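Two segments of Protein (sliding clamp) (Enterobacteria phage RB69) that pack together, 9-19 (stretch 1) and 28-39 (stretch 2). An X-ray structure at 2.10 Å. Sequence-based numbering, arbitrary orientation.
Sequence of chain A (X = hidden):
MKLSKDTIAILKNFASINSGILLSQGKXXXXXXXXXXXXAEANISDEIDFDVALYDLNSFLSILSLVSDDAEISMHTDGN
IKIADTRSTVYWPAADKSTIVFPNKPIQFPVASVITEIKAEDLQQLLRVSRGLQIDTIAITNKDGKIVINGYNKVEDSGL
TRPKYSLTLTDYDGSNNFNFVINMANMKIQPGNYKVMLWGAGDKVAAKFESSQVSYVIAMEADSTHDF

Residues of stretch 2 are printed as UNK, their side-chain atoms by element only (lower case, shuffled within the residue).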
# COMPACT_ATOMS: atom_id res chain seq x y z
N ALA A 9 3.99 0.09 21.80
CA ALA A 9 3.11 0.97 21.04
C ALA A 9 3.35 2.43 21.41
O ALA A 9 3.30 3.30 20.55
CB ALA A 9 1.64 0.59 21.29
N ILE A 10 3.62 2.70 22.68
CA ILE A 10 3.86 4.08 23.07
C ILE A 10 5.22 4.53 22.58
O ILE A 10 5.40 5.69 22.18
CB ILE A 10 3.76 4.27 24.60
CG1 ILE A 10 2.34 3.93 25.07
CG2 ILE A 10 4.09 5.72 24.96
CD1 ILE A 10 2.13 3.97 26.59
N LEU A 11 6.19 3.62 22.59
CA LEU A 11 7.53 3.94 22.10
C LEU A 11 7.49 4.26 20.61
O LEU A 11 8.30 5.05 20.11
CB LEU A 11 8.49 2.78 22.36
CG LEU A 11 9.03 2.73 23.79
CD1 LEU A 11 9.80 1.45 24.03
CD2 LEU A 11 9.91 3.97 24.03
N LYS A 12 6.56 3.64 19.90
CA LYS A 12 6.41 3.87 18.48
C LYS A 12 5.88 5.29 18.25
O LYS A 12 6.25 5.95 17.27
CB LYS A 12 5.48 2.83 17.85
CG LYS A 12 5.77 2.57 16.37
CD LYS A 12 4.88 1.48 15.77
CE LYS A 12 5.27 1.21 14.30
NZ LYS A 12 6.65 0.61 14.13
N ASN A 13 5.01 5.78 19.14
CA ASN A 13 4.50 7.14 19.00
C ASN A 13 5.65 8.12 19.26
O ASN A 13 5.77 9.13 18.59
CB ASN A 13 3.35 7.40 19.99
CG ASN A 13 2.93 8.87 20.04
OD1 ASN A 13 3.20 9.57 21.02
ND2 ASN A 13 2.26 9.34 18.99
N PHE A 14 6.50 7.78 20.23
CA PHE A 14 7.66 8.61 20.57
C PHE A 14 8.64 8.72 19.39
O PHE A 14 9.17 9.80 19.11
CB PHE A 14 8.37 8.04 21.81
CG PHE A 14 7.71 8.38 23.13
CD1 PHE A 14 6.33 8.56 23.22
CD2 PHE A 14 8.48 8.49 24.29
CE1 PHE A 14 5.73 8.84 24.46
CE2 PHE A 14 7.89 8.77 25.53
CZ PHE A 14 6.51 8.95 25.61
N ALA A 15 8.89 7.60 18.70
CA ALA A 15 9.81 7.60 17.57
C ALA A 15 9.36 8.56 16.46
O ALA A 15 10.18 9.00 15.65
CB ALA A 15 9.96 6.19 17.00
N SER A 16 8.07 8.87 16.41
CA SER A 16 7.59 9.79 15.40
C SER A 16 7.90 11.22 15.85
O SER A 16 7.85 12.16 15.05
CB SER A 16 6.08 9.61 15.19
OG SER A 16 5.37 10.14 16.29
N ILE A 17 8.21 11.38 17.13
CA ILE A 17 8.56 12.71 17.65
C ILE A 17 10.06 12.94 17.51
O ILE A 17 10.49 14.04 17.18
CB ILE A 17 8.16 12.86 19.13
CG1 ILE A 17 6.64 12.76 19.27
CG2 ILE A 17 8.67 14.21 19.67
CD1 ILE A 17 6.13 12.90 20.67
N ASN A 18 10.84 11.90 17.78
CA ASN A 18 12.30 11.93 17.69
C ASN A 18 12.67 10.50 17.30
O ASN A 18 12.32 9.55 18.01
CB ASN A 18 12.92 12.29 19.06
CG ASN A 18 14.44 12.53 18.99
OD1 ASN A 18 15.15 11.91 18.21
ND2 ASN A 18 14.93 13.42 19.85
N SER A 19 13.37 10.33 16.18
CA SER A 19 13.75 9.00 15.72
C SER A 19 14.66 8.25 16.69
O SER A 19 14.82 7.03 16.59
CB SER A 19 14.42 9.09 14.35
OG SER A 19 15.52 9.99 14.39
N UNK A 28 9.69 4.66 33.58
CA UNK A 28 9.37 5.93 32.97
C UNK A 28 10.14 6.21 31.66
O UNK A 28 11.34 5.93 31.55
c UNK A 28 10.47 9.27 33.21
c UNK A 28 8.10 8.90 33.34
c UNK A 28 9.64 7.03 33.99
c UNK A 28 7.88 10.20 32.91
c UNK A 28 9.40 8.42 33.49
c UNK A 28 10.26 10.57 32.78
c UNK A 28 8.95 11.04 32.63
N UNK A 29 9.44 6.75 30.68
CA UNK A 29 10.05 7.08 29.40
C UNK A 29 9.66 8.49 28.97
O UNK A 29 8.57 8.99 29.30
c UNK A 29 10.19 4.71 28.59
c UNK A 29 9.63 6.09 28.29
c UNK A 29 8.11 6.05 28.18
c UNK A 29 7.61 5.24 27.02
N UNK A 30 10.56 9.15 28.26
CA UNK A 30 10.30 10.49 27.76
C UNK A 30 11.18 10.77 26.55
O UNK A 30 12.20 10.12 26.33
c UNK A 30 12.00 11.60 29.35
c UNK A 30 13.89 12.58 31.17
s UNK A 30 12.25 12.96 30.52
c UNK A 30 10.57 11.53 28.85
N UNK A 31 10.76 11.76 25.76
CA UNK A 31 11.51 12.14 24.59
C UNK A 31 11.16 13.57 24.25
O UNK A 31 10.18 14.13 24.75
c UNK A 31 9.71 11.48 22.94
c UNK A 31 11.15 11.24 23.38
o UNK A 31 12.03 11.53 22.29
N UNK A 32 11.98 14.18 23.41
CA UNK A 32 11.74 15.55 22.99
C UNK A 32 12.27 15.70 21.57
O UNK A 32 13.32 15.15 21.24
c UNK A 32 12.34 17.97 23.49
c UNK A 32 12.83 21.41 24.86
c UNK A 32 12.69 18.95 24.61
n UNK A 32 12.84 22.61 24.29
n UNK A 32 12.94 21.31 26.18
n UNK A 32 12.71 20.32 24.11
c UNK A 32 12.43 16.53 23.94
N UNK A 33 11.54 16.44 20.74
CA UNK A 33 11.93 16.65 19.36
C UNK A 33 13.26 17.40 19.24
O UNK A 33 13.63 18.18 20.13
c UNK A 33 10.84 17.42 18.62
N UNK A 34 13.97 17.15 18.15
CA UNK A 34 15.24 17.81 17.91
C UNK A 34 15.04 19.32 17.92
O UNK A 34 15.88 20.05 18.44
c UNK A 34 17.07 18.21 16.21
c UNK A 34 15.83 17.38 16.54
c UNK A 34 16.19 15.90 16.59
N UNK A 35 13.93 19.79 17.36
CA UNK A 35 13.65 21.22 17.30
C UNK A 35 12.99 21.75 18.58
O UNK A 35 12.59 22.91 18.65
n UNK A 35 10.71 20.76 15.07
c UNK A 35 11.39 20.90 16.20
o UNK A 35 10.93 20.57 17.29
c UNK A 35 12.76 21.55 16.10
N UNK A 36 12.88 20.88 19.58
CA UNK A 36 12.31 21.27 20.86
C UNK A 36 10.85 21.65 20.95
O UNK A 36 10.39 22.05 22.02
N UNK A 37 10.10 21.52 19.86
CA UNK A 37 8.68 21.87 19.86
C UNK A 37 7.74 20.90 20.58
O UNK A 37 6.76 21.32 21.19
o UNK A 37 8.24 20.76 17.76
c UNK A 37 8.98 23.05 17.68
c UNK A 37 8.16 22.03 18.43
N UNK A 38 8.05 19.61 20.51
CA UNK A 38 7.19 18.60 21.14
C UNK A 38 7.88 17.71 22.18
O UNK A 38 8.95 17.16 21.93
o UNK A 38 5.67 18.48 19.24
c UNK A 38 6.55 17.70 20.06
c UNK A 38 5.74 16.57 20.70
N UNK A 39 7.24 17.57 23.34
CA UNK A 39 7.75 16.73 24.42
C UNK A 39 6.73 15.64 24.75
O UNK A 39 5.52 15.88 24.67
c UNK A 39 9.59 16.36 27.26
c UNK A 39 7.52 15.77 29.04
c UNK A 39 8.29 16.77 26.95
o UNK A 39 9.07 14.68 30.50
c UNK A 39 8.00 17.57 25.68
c UNK A 39 7.27 16.47 27.85
c UNK A 39 9.85 15.65 28.45
c UNK A 39 8.81 15.37 29.33
O HOH W 1 12.81 15.31 16.34
O HOH W 2 11.68 9.34 20.67

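Position 28 opens a strand that runs nearly parallel to the helix of stretch 1, their directions 15° apart. Its side chain is one carbon followed by a ring of six carbons, with no heteroatom, and it lies beyond the reach of stretch 1: phenylalanine, Phe28. The contact sets no demand here, and aromatic residues are common in strands.

Position 29 has four carbons, forked at the first, with one arm two carbons long. It points toward the helix, and its longer arm ends near Ile10 CG2, Leu11 CD2 and the Phe14 ring. This is isoleucine, Ile29, an apolar, beta-branched residue well suited to a buried strand site. Its CD1 lies 4.1 Å from Ile10 CG2 and 4.0 Å from Leu11 CD2, while its CG1 is 3.8 Å from Phe14 CE2.

Position 30 has an unbranched chain of two carbons, a sulfur and a terminal carbon; its CA-to-CB bond points away, as expected from alternation in a strand. It is methionine, Met30, whose flexible apolar chain suits a partly exposed site. Its CA still comes within 3.7 Å of Phe14 CE2, so the ring packs on backbone here.

At position 31, pointing toward stretch 1, one carbon carries a carbon, which meets the Phe14 ring, and an oxygen, which lies near Asn18 CB: threonine, Thr31. CG2 lies 3.5 Å from Phe14 CD2, whereas OG1 is 3.4 Å from Asn18 CB and 2.7 Å from the oxygen of water 2, which also lies 2.7 Å from Asn18 O. A methyl and a hydroxyl thus suit a site partly apolar and partly hydrated.

Position 32 has three carbons, a nitrogen, and a carbon bearing two more nitrogens, and its CA-to-CB bond points away: arginine, Arg32, its charged end clear of the apolar contact. Its backbone O accepts a hydrogen bond from Asn18 ND2 at 2.7 Å.

The single carbon at position 33 sits by Ile17: alanine, Ala33. Its CB fits 3.7 Å from Ile17 O and 4.0 Å from Ile17 CG2, and the residue begins a type I turn.

Position 34, one carbon carrying two carbons, has a methyl near the Asn18 amide: valine, Val34, its CG2 4.3 Å from Asn18 ND2. The compact chain suits this exposed margin.

Positions 35 to 37 leave stretch 1 untouched. Two carbons, the second bearing an oxygen and a nitrogen, make 35 Asn35, whose OD1 accepts from N of 37. No side-chain atoms make 36 Gly36, favoured by its phi of 66°. A carbon with one oxygen and one carbon makes 37 Thr37, its hydroxyl bonded elsewhere in the structure.

Position 38 repeats that pattern, its methyl facing Ile17: Thr38, its CG2 3.7 Å from Ile17 CD1. Position 39, a carbon and a six-carbon ring bearing an oxygen, touches nothing on stretch 1; its CA-to-CB bond points away: Tyr39, buried, with its OH hydrogen-bonded.

The contact works as an apolar seam finished by polar links. Ile10, Leu11 and Phe14 pack against Ile29, and Ile17 extends the packing to Ala33 and Thr38. Asn18 ties its side chain to the strand backbone; water 1 links Val34 N to Ile17 O, and water 2 sits between Thr31 OG1 and Asn18 O.

Stretch 2, residues 28-39: FIMTRAVNGTTY
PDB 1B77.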